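Local coordinates for protein putative sarcosine dimethylglycine methyltransferase (Galdieria sulphuraria, PDB 2O57) that probably transfers methyl groups from S-adenosylmethionine to sarcosine and dimethylglycine, at residues 32-37 with 257-262; 72-75 with 79-82; 96-101 with 123-128. All blocks are in the same frame, centred on the assembly; numbering follows the deposited sequence.

Contact 1: 32-37 with 257-262; sequences SDRFYF and ASFCSP
F259 meets R34 twice, once through its ring and once through its backbone carbonyl. With CG set between the backbone N and the carbonyl carbon (chi1 59°), the F259 ring leans toward helix 27-40, and its CD1 comes within 3.9 Å of R34 CB. The neighbouring CE1 lies against the helix backbone, 3.9 Å from R34 O. The two side chains then pass one another head to tail: the ring goes toward the helix while the arginine, extended from CG to NE, runs the other way, past F259 to its carbonyl. At its end NH1 donates to F259 O over 2.9 Å, with an N-H...O angle of 156°. The oxygen sits almost exactly in the guanidinium plane, and the donor arrives on a carbonyl lone pair, so both groups are well placed for the bond. F259 also meets the ring of H38, one helical turn further along.

C260 follows with van der Waals packing, mainly apolar. Its SG settles against the helix, with F35 N nearest at 3.7 Å, and R34 CB and F35 CB both at 3.9 Å. The F35 ring itself turns from the loop, its CG anti to the backbone N, and packs on V245 and L249 of helix 235-251 and on M268 of helix 262-280. S261 comes next and is the N-cap of helix 262-280, its OG bonded to F264 N.

An N-terminal helix is thus fastened to the turn that starts helix 262-280. That turn belongs to the helical segment linking strands 226-233 and 284-293 of a class I methyltransferase sheet, in which 284-293 is the antiparallel strand inserted between its neighbours.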
loop_
_atom_site.group_PDB
_atom_site.type_symbol
_atom_site.label_atom_id
_atom_site.label_comp_id
_atom_site.label_asym_id
_atom_site.label_seq_id
_atom_site.Cartn_x
_atom_site.Cartn_y
_atom_site.Cartn_z
ATOM N N SER A 32 2.878 -8.767 -27.638
ATOM C CA SER A 32 2.500 -8.882 -26.241
ATOM C C SER A 32 1.026 -8.530 -26.089
ATOM O O SER A 32 0.269 -9.304 -25.486
ATOM C CB SER A 32 3.401 -8.014 -25.352
ATOM O OG SER A 32 3.005 -8.116 -24.004
ATOM N N ASP A 33 0.593 -7.411 -26.671
ATOM C CA ASP A 33 -0.827 -7.080 -26.649
ATOM C C ASP A 33 -1.747 -8.124 -27.318
ATOM O O ASP A 33 -2.837 -8.396 -26.806
ATOM C CB ASP A 33 -1.131 -5.676 -27.183
ATOM C CG ASP A 33 -2.525 -5.216 -26.782
ATOM O OD1 ASP A 33 -2.837 -5.160 -25.545
ATOM O OD2 ASP A 33 -3.311 -4.897 -27.692
ATOM N N ARG A 34 -1.314 -8.717 -28.437
ATOM C CA ARG A 34 -2.062 -9.805 -29.064
ATOM C C ARG A 34 -2.275 -10.975 -28.076
ATOM O O ARG A 34 -3.364 -11.588 -28.060
ATOM C CB ARG A 34 -1.345 -10.338 -30.307
ATOM C CG ARG A 34 -1.322 -9.349 -31.500
ATOM C CD ARG A 34 -0.640 -10.012 -32.691
ATOM N NE ARG A 34 -0.670 -9.182 -33.902
ATOM C CZ ARG A 34 -0.129 -9.556 -35.059
ATOM N NH1 ARG A 34 0.508 -10.738 -35.171
ATOM N NH2 ARG A 34 -0.223 -8.768 -36.101
ATOM N N PHE A 35 -1.227 -11.300 -27.315
ATOM C CA PHE A 35 -1.305 -12.327 -26.286
ATOM C C PHE A 35 -2.302 -11.947 -25.202
ATOM O O PHE A 35 -3.183 -12.713 -24.905
ATOM C CB PHE A 35 0.058 -12.677 -25.666
ATOM C CG PHE A 35 -0.064 -13.502 -24.383
ATOM C CD1 PHE A 35 -0.416 -14.867 -24.439
ATOM C CD2 PHE A 35 0.179 -12.927 -23.139
ATOM C CE1 PHE A 35 -0.537 -15.633 -23.260
ATOM C CE2 PHE A 35 0.060 -13.661 -21.956
ATOM C CZ PHE A 35 -0.307 -15.018 -22.012
ATOM N N TYR A 36 -2.166 -10.763 -24.608
ATOM C CA TYR A 36 -3.103 -10.368 -23.538
ATOM C C TYR A 36 -4.540 -10.239 -24.051
ATOM O O TYR A 36 -5.513 -10.683 -23.406
ATOM C CB TYR A 36 -2.677 -9.040 -22.965
ATOM C CG TYR A 36 -1.570 -9.126 -21.942
ATOM C CD1 TYR A 36 -1.842 -9.520 -20.620
ATOM C CD2 TYR A 36 -0.247 -8.844 -22.300
ATOM C CE1 TYR A 36 -0.823 -9.567 -19.661
ATOM C CE2 TYR A 36 0.783 -8.909 -21.354
ATOM C CZ TYR A 36 0.478 -9.258 -20.039
ATOM O OH TYR A 36 1.486 -9.306 -19.102
ATOM N N PHE A 37 -4.689 -9.622 -25.213
ATOM C CA PHE A 37 -6.012 -9.542 -25.803
ATOM C C PHE A 37 -6.593 -10.932 -26.078
ATOM O O PHE A 37 -7.770 -11.150 -25.910
ATOM C CB PHE A 37 -5.991 -8.658 -27.082
ATOM C CG PHE A 37 -7.344 -8.406 -27.660
ATOM C CD1 PHE A 37 -8.185 -7.444 -27.106
ATOM C CD2 PHE A 37 -7.794 -9.154 -28.744
ATOM C CE1 PHE A 37 -9.477 -7.205 -27.662
ATOM C CE2 PHE A 37 -9.055 -8.937 -29.297
ATOM C CZ PHE A 37 -9.908 -7.960 -28.748
ATOM N N ALA A 257 0.503 -19.421 -31.695
ATOM C CA ALA A 257 1.808 -19.401 -32.407
ATOM C C ALA A 257 1.736 -18.806 -33.818
ATOM O O ALA A 257 2.772 -18.397 -34.393
ATOM C CB ALA A 257 2.386 -20.767 -32.482
ATOM N N SER A 258 0.536 -18.766 -34.393
ATOM C CA SER A 258 0.389 -18.115 -35.716
ATOM C C SER A 258 0.549 -16.577 -35.646
ATOM O O SER A 258 0.996 -15.956 -36.620
ATOM C CB SER A 258 -0.948 -18.486 -36.411
ATOM O OG SER A 258 -2.065 -17.966 -35.688
ATOM N N PHE A 259 0.169 -15.967 -34.523
ATOM C CA PHE A 259 0.175 -14.501 -34.414
ATOM C C PHE A 259 1.072 -13.979 -33.303
ATOM O O PHE A 259 1.360 -12.791 -33.274
ATOM C CB PHE A 259 -1.244 -13.942 -34.288
ATOM C CG PHE A 259 -2.011 -14.469 -33.084
ATOM C CD1 PHE A 259 -1.842 -13.907 -31.828
ATOM C CD2 PHE A 259 -2.934 -15.517 -33.237
ATOM C CE1 PHE A 259 -2.570 -14.381 -30.727
ATOM C CE2 PHE A 259 -3.671 -15.993 -32.125
ATOM C CZ PHE A 259 -3.478 -15.432 -30.899
ATOM N N CYS A 260 1.473 -14.859 -32.373
ATOM C CA CYS A 260 2.558 -14.569 -31.411
ATOM C C CYS A 260 3.643 -15.613 -31.699
ATOM O O CYS A 260 3.574 -16.742 -31.208
ATOM C CB CYS A 260 2.058 -14.686 -29.960
ATOM S SG CYS A 260 0.838 -13.447 -29.449
ATOM N N SER A 261 4.615 -15.252 -32.538
ATOM C CA SER A 261 5.514 -16.243 -33.134
ATOM C C SER A 261 6.330 -17.006 -32.063
ATOM O O SER A 261 6.431 -16.515 -30.921
ATOM C CB SER A 261 6.455 -15.549 -34.087
ATOM O OG SER A 261 7.420 -14.847 -33.365
ATOM N N PRO A 262 6.867 -18.209 -32.405
ATOM C CA PRO A 262 7.799 -18.862 -31.478
ATOM C C PRO A 262 8.941 -17.964 -30.996
ATOM O O PRO A 262 9.256 -17.983 -29.800
ATOM C CB PRO A 262 8.299 -20.094 -32.263
ATOM C CG PRO A 262 7.152 -20.423 -33.147
ATOM C CD PRO A 262 6.589 -19.069 -33.565
#

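Contact 2: 72-75 with 79-82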
loop_
_atom_site.group_PDB
_atom_site.type_symbol
_atom_site.label_atom_id
_atom_site.label_comp_id
_atom_site.label_asym_id
_atom_site.label_seq_id
_atom_site.Cartn_x
_atom_site.Cartn_y
_atom_site.Cartn_z
ATOM N N SER A 72 -10.719 2.014 -4.440
ATOM C CA SER A 72 -11.046 2.253 -3.039
ATOM C C SER A 72 -10.139 3.317 -2.415
ATOM O O SER A 72 -10.616 4.167 -1.673
ATOM C CB SER A 72 -11.011 0.931 -2.251
ATOM O OG SER A 72 -11.324 1.151 -0.884
ATOM N N GLU A 73 -8.844 3.293 -2.747
ATOM C CA GLU A 73 -7.879 4.261 -2.224
ATOM C C GLU A 73 -8.295 5.648 -2.746
ATOM O O GLU A 73 -8.425 6.585 -1.976
ATOM C CB GLU A 73 -6.433 3.905 -2.637
ATOM C CG GLU A 73 -5.914 2.545 -2.044
ATOM C CD GLU A 73 -5.571 2.616 -0.579
ATOM O OE1 GLU A 73 -5.496 3.741 -0.020
ATOM O OE2 GLU A 73 -5.365 1.558 0.031
ATOM N N LEU A 74 -8.560 5.740 -4.045
ATOM C CA LEU A 74 -8.996 6.978 -4.662
ATOM C C LEU A 74 -10.317 7.493 -4.058
ATOM O O LEU A 74 -10.465 8.686 -3.818
ATOM C CB LEU A 74 -9.154 6.769 -6.165
ATOM C CG LEU A 74 -9.110 7.980 -7.093
ATOM C CD1 LEU A 74 -7.927 8.906 -6.782
ATOM C CD2 LEU A 74 -9.008 7.466 -8.555
ATOM N N ALA A 75 -11.275 6.598 -3.830
ATOM C CA ALA A 75 -12.586 6.990 -3.275
ATOM C C ALA A 75 -12.471 7.636 -1.881
ATOM O O ALA A 75 -13.221 8.585 -1.544
ATOM C CB ALA A 75 -13.544 5.792 -3.240
ATOM N N VAL A 79 -12.706 12.263 -4.295
ATOM C CA VAL A 79 -12.754 12.760 -5.689
ATOM C C VAL A 79 -13.722 12.005 -6.594
ATOM O O VAL A 79 -14.096 12.530 -7.667
ATOM C CB VAL A 79 -11.370 12.814 -6.406
ATOM C CG1 VAL A 79 -10.432 13.873 -5.746
ATOM C CG2 VAL A 79 -10.712 11.417 -6.496
ATOM N N LEU A 80 -14.171 10.824 -6.180
ATOM C CA LEU A 80 -14.979 9.977 -7.080
ATOM C C LEU A 80 -16.507 10.218 -6.948
ATOM O O LEU A 80 -17.323 9.302 -6.801
ATOM C CB LEU A 80 -14.553 8.489 -7.003
ATOM C CG LEU A 80 -13.075 8.127 -7.330
ATOM C CD1 LEU A 80 -12.807 6.601 -7.162
ATOM C CD2 LEU A 80 -12.745 8.551 -8.730
ATOM N N GLN A 81 -16.876 11.490 -6.989
ATOM C CA GLN A 81 -18.275 11.903 -6.949
ATOM C C GLN A 81 -18.905 11.616 -8.313
ATOM O O GLN A 81 -18.196 11.542 -9.323
ATOM C CB GLN A 81 -18.360 13.401 -6.599
ATOM C CG GLN A 81 -17.634 13.791 -5.300
ATOM C CD GLN A 81 -18.281 13.173 -4.059
ATOM O OE1 GLN A 81 -19.513 13.062 -3.977
ATOM N NE2 GLN A 81 -17.458 12.786 -3.076
ATOM N N ARG A 82 -20.228 11.441 -8.349
ATOM C CA ARG A 82 -20.953 11.358 -9.608
ATOM C C ARG A 82 -20.621 12.583 -10.443
ATOM O O ARG A 82 -20.564 13.697 -9.922
ATOM C CB ARG A 82 -22.470 11.335 -9.376
ATOM C CG ARG A 82 -22.938 10.201 -8.482
ATOM C CD ARG A 82 -24.420 9.871 -8.719
ATOM N NE ARG A 82 -24.599 9.102 -9.953
ATOM C CZ ARG A 82 -24.173 7.846 -10.130
ATOM N NH1 ARG A 82 -23.522 7.199 -9.159
ATOM N NH2 ARG A 82 -24.387 7.233 -11.291
HETATM O O HOH W 1 -14.895 9.673 -3.533
#
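L80 pushes its CD1 methyl into a shallow hollow on the last turn of helix 59-76, floored by L74 CB at 3.8 Å and A75 N at 3.7 Å and flanked by A75 CB. The leucine reaches that far because CD1 stands anti to CA (chi2 178°), which sends the branch straight out from the loop. Its other methyl, CD2, meets L74 CD2 at 3.9 Å, and the two leucines cross at about a right angle with the fork of one against the stem and fork of the other.

V79 supplies the next bump. Its CG2 fits against the other branch of L74, 3.8 Å from CD1, and also rests on L74 CG and L74 O; here too the side chains cross nearly perpendicularly. V79 CG2 and the L80 methyls meet L74 from adjoining directions, V79 at the CD1 branch and L80 at CB and CD2. L74 also packs on F153 and W155 of strand 151-157 and on V182 and A184 of strand 181-190. F104 of helix 95-104 covers both A75 and L80.

Polar groups are joined through solvent. One water donates to A75 O at 2.8 Å and accepts from L80 N at 3.0 Å, bridging the helix end and the loop. L80 is the centre of an inverse gamma turn, which swings the chain round on its way to strand 85-89.

The chemistry is thus that of interlocking aliphatic groups continuous with the hydrophobic layer over the central sheet, with a single water linking two backbone groups that do not meet directly where the helix runs out.

Contact 3: 96-101 with 123-128; sequences AARFLV and EYNNQA
R98 lays its guanidinium beside helix 115-128, offering its edge to N125 and one face to Y124. The chain bends at chi3, which brings NH1 round to N125 OD1 at 2.9 Å, with the N-H...O angle at 163°. OD1 lies in the guanidinium plane, yet the donor stands 39° above the amide's carbonyl plane, and the two flat groups are turned 48° to each other. The same oxygen is 3.3 Å from R98 CD, so it nestles into the bend.

Over the guanidinium face sits Y124 CB, 3.4 Å from NH1. The tyrosine ring slants away, its CD2 3.8 Å from NH2, and makes no flat stack. A128 CB lies more loosely by R98 CD.

NH2 also bonds Y93 O, in the glycine-rich turn that probably belongs to the cofactor site. Putting a methionine in place of R98 would probably leave N125 OD1 and Y93 O without this donor and loosen the tie between the two helices. The buried charge is thus met by neutral oxygens, which link successive helices of the Rossmann-like fold, running in roughly the same direction, to that turn.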
loop_
_atom_site.group_PDB
_atom_site.type_symbol
_atom_site.label_atom_id
_atom_site.label_comp_id
_atom_site.label_asym_id
_atom_site.label_seq_id
_atom_site.Cartn_x
_atom_site.Cartn_y
_atom_site.Cartn_z
ATOM N N ALA A 96 -10.567 -0.100 -17.299
ATOM C CA ALA A 96 -10.634 0.671 -16.048
ATOM C C ALA A 96 -11.655 1.767 -16.169
ATOM O O ALA A 96 -12.342 2.050 -15.205
ATOM C CB ALA A 96 -9.304 1.288 -15.726
ATOM N N ALA A 97 -11.702 2.435 -17.329
ATOM C CA ALA A 97 -12.619 3.541 -17.520
ATOM C C ALA A 97 -14.062 3.041 -17.396
ATOM O O ALA A 97 -14.870 3.649 -16.690
ATOM C CB ALA A 97 -12.405 4.221 -18.864
ATOM N N ARG A 98 -14.370 1.928 -18.064
ATOM C CA ARG A 98 -15.691 1.329 -17.930
ATOM C C ARG A 98 -15.990 0.892 -16.496
ATOM O O ARG A 98 -17.089 1.153 -16.006
ATOM C CB ARG A 98 -15.916 0.172 -18.917
ATOM C CG ARG A 98 -16.119 0.725 -20.367
ATOM C CD ARG A 98 -16.317 -0.388 -21.395
ATOM N NE ARG A 98 -15.136 -1.268 -21.518
ATOM C CZ ARG A 98 -14.071 -1.041 -22.290
ATOM N NH1 ARG A 98 -13.998 0.076 -23.019
ATOM N NH2 ARG A 98 -13.073 -1.961 -22.330
ATOM N N PHE A 99 -15.019 0.247 -15.836
ATOM C CA PHE A 99 -15.136 -0.120 -14.396
ATOM C C PHE A 99 -15.484 1.105 -13.506
ATOM O O PHE A 99 -16.435 1.070 -12.708
ATOM C CB PHE A 99 -13.830 -0.769 -13.934
ATOM C CG PHE A 99 -13.716 -0.965 -12.442
ATOM C CD1 PHE A 99 -14.294 -2.076 -11.836
ATOM C CD2 PHE A 99 -13.006 -0.059 -11.653
ATOM C CE1 PHE A 99 -14.184 -2.271 -10.458
ATOM C CE2 PHE A 99 -12.870 -0.247 -10.267
ATOM C CZ PHE A 99 -13.448 -1.351 -9.674
ATOM N N LEU A 100 -14.730 2.189 -13.655
ATOM C CA LEU A 100 -14.981 3.382 -12.834
ATOM C C LEU A 100 -16.335 4.075 -13.126
ATOM O O LEU A 100 -17.031 4.565 -12.209
ATOM C CB LEU A 100 -13.814 4.360 -12.992
ATOM C CG LEU A 100 -12.442 3.911 -12.463
ATOM C CD1 LEU A 100 -11.454 5.019 -12.812
ATOM C CD2 LEU A 100 -12.491 3.701 -10.950
ATOM N N VAL A 101 -16.689 4.142 -14.408
ATOM C CA VAL A 101 -17.947 4.758 -14.823
ATOM C C VAL A 101 -19.133 3.946 -14.236
ATOM O O VAL A 101 -20.013 4.531 -13.590
ATOM C CB VAL A 101 -18.047 4.917 -16.373
ATOM C CG1 VAL A 101 -19.492 5.328 -16.806
ATOM C CG2 VAL A 101 -16.987 5.917 -16.883
ATOM N N GLU A 123 -15.442 1.306 -29.538
ATOM C CA GLU A 123 -16.416 0.274 -29.948
ATOM C C GLU A 123 -17.065 -0.342 -28.709
ATOM O O GLU A 123 -18.311 -0.423 -28.630
ATOM C CB GLU A 123 -15.770 -0.823 -30.819
ATOM C CG GLU A 123 -15.435 -0.367 -32.255
ATOM C CD GLU A 123 -14.499 -1.322 -33.079
ATOM O OE1 GLU A 123 -13.996 -2.335 -32.533
ATOM O OE2 GLU A 123 -14.253 -1.017 -34.283
ATOM N N TYR A 124 -16.228 -0.750 -27.743
ATOM C CA TYR A 124 -16.713 -1.286 -26.449
ATOM C C TYR A 124 -17.607 -0.312 -25.707
ATOM O O TYR A 124 -18.620 -0.718 -25.153
ATOM C CB TYR A 124 -15.572 -1.699 -25.503
ATOM C CG TYR A 124 -14.726 -2.834 -25.998
ATOM C CD1 TYR A 124 -15.307 -3.999 -26.489
ATOM C CD2 TYR A 124 -13.337 -2.728 -26.003
ATOM C CE1 TYR A 124 -14.527 -5.049 -26.965
ATOM C CE2 TYR A 124 -12.551 -3.754 -26.459
ATOM C CZ TYR A 124 -13.135 -4.906 -26.945
ATOM O OH TYR A 124 -12.338 -5.907 -27.432
ATOM N N ASN A 125 -17.232 0.962 -25.681
ATOM C CA ASN A 125 -18.052 1.966 -25.006
ATOM C C ASN A 125 -19.398 2.172 -25.676
ATOM O O ASN A 125 -20.412 2.365 -25.008
ATOM C CB ASN A 125 -17.304 3.299 -24.902
ATOM C CG ASN A 125 -15.962 3.163 -24.134
ATOM O OD1 ASN A 125 -15.811 2.290 -23.283
ATOM N ND2 ASN A 125 -14.999 4.024 -24.455
ATOM N N ASN A 126 -19.390 2.158 -27.003
ATOM C CA ASN A 126 -20.624 2.222 -27.777
ATOM C C ASN A 126 -21.529 1.017 -27.479
ATOM O O ASN A 126 -22.693 1.208 -27.177
ATOM C CB ASN A 126 -20.317 2.340 -29.269
ATOM C CG ASN A 126 -19.862 3.746 -29.667
ATOM O OD1 ASN A 126 -20.260 4.754 -29.063
ATOM N ND2 ASN A 126 -19.043 3.819 -30.725
ATOM N N GLN A 127 -20.986 -0.207 -27.526
ATOM C CA GLN A 127 -21.773 -1.427 -27.204
ATOM C C GLN A 127 -22.285 -1.390 -25.744
ATOM O O GLN A 127 -23.403 -1.840 -25.451
ATOM C CB GLN A 127 -20.929 -2.691 -27.363
ATOM C CG GLN A 127 -20.695 -3.182 -28.795
ATOM C CD GLN A 127 -19.899 -4.500 -28.842
ATOM O OE1 GLN A 127 -19.963 -5.321 -27.907
ATOM N NE2 GLN A 127 -19.136 -4.703 -29.938
ATOM N N ALA A 128 -21.458 -0.849 -24.837
ATOM C CA ALA A 128 -21.807 -0.783 -23.411
ATOM C C ALA A 128 -22.888 0.263 -23.136
ATOM O O ALA A 128 -23.511 0.247 -22.083
ATOM C CB ALA A 128 -20.558 -0.482 -22.570
#

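All three contacts are partly buried and lie toward the periphery, with centres 17 to 20 Å from that of the chain. Contact 1 joins elements 220 residues apart, and both other contacts fall within the chain it closes. Contact 2 is local, a helix end meeting the loop that follows, and is chiefly aliphatic. Contacts 1 and 3 each turn on an arginine, exposed and bonded to a backbone carbonyl in the first, buried and bonded to an amide oxygen in the other. They touch where F37 CE1 lies 3.2 Å from Y124 OH. The nearest atoms of contacts 2 and 3 are about 5 Å apart, and A71 of helix 59-76 packs on F99 and L100.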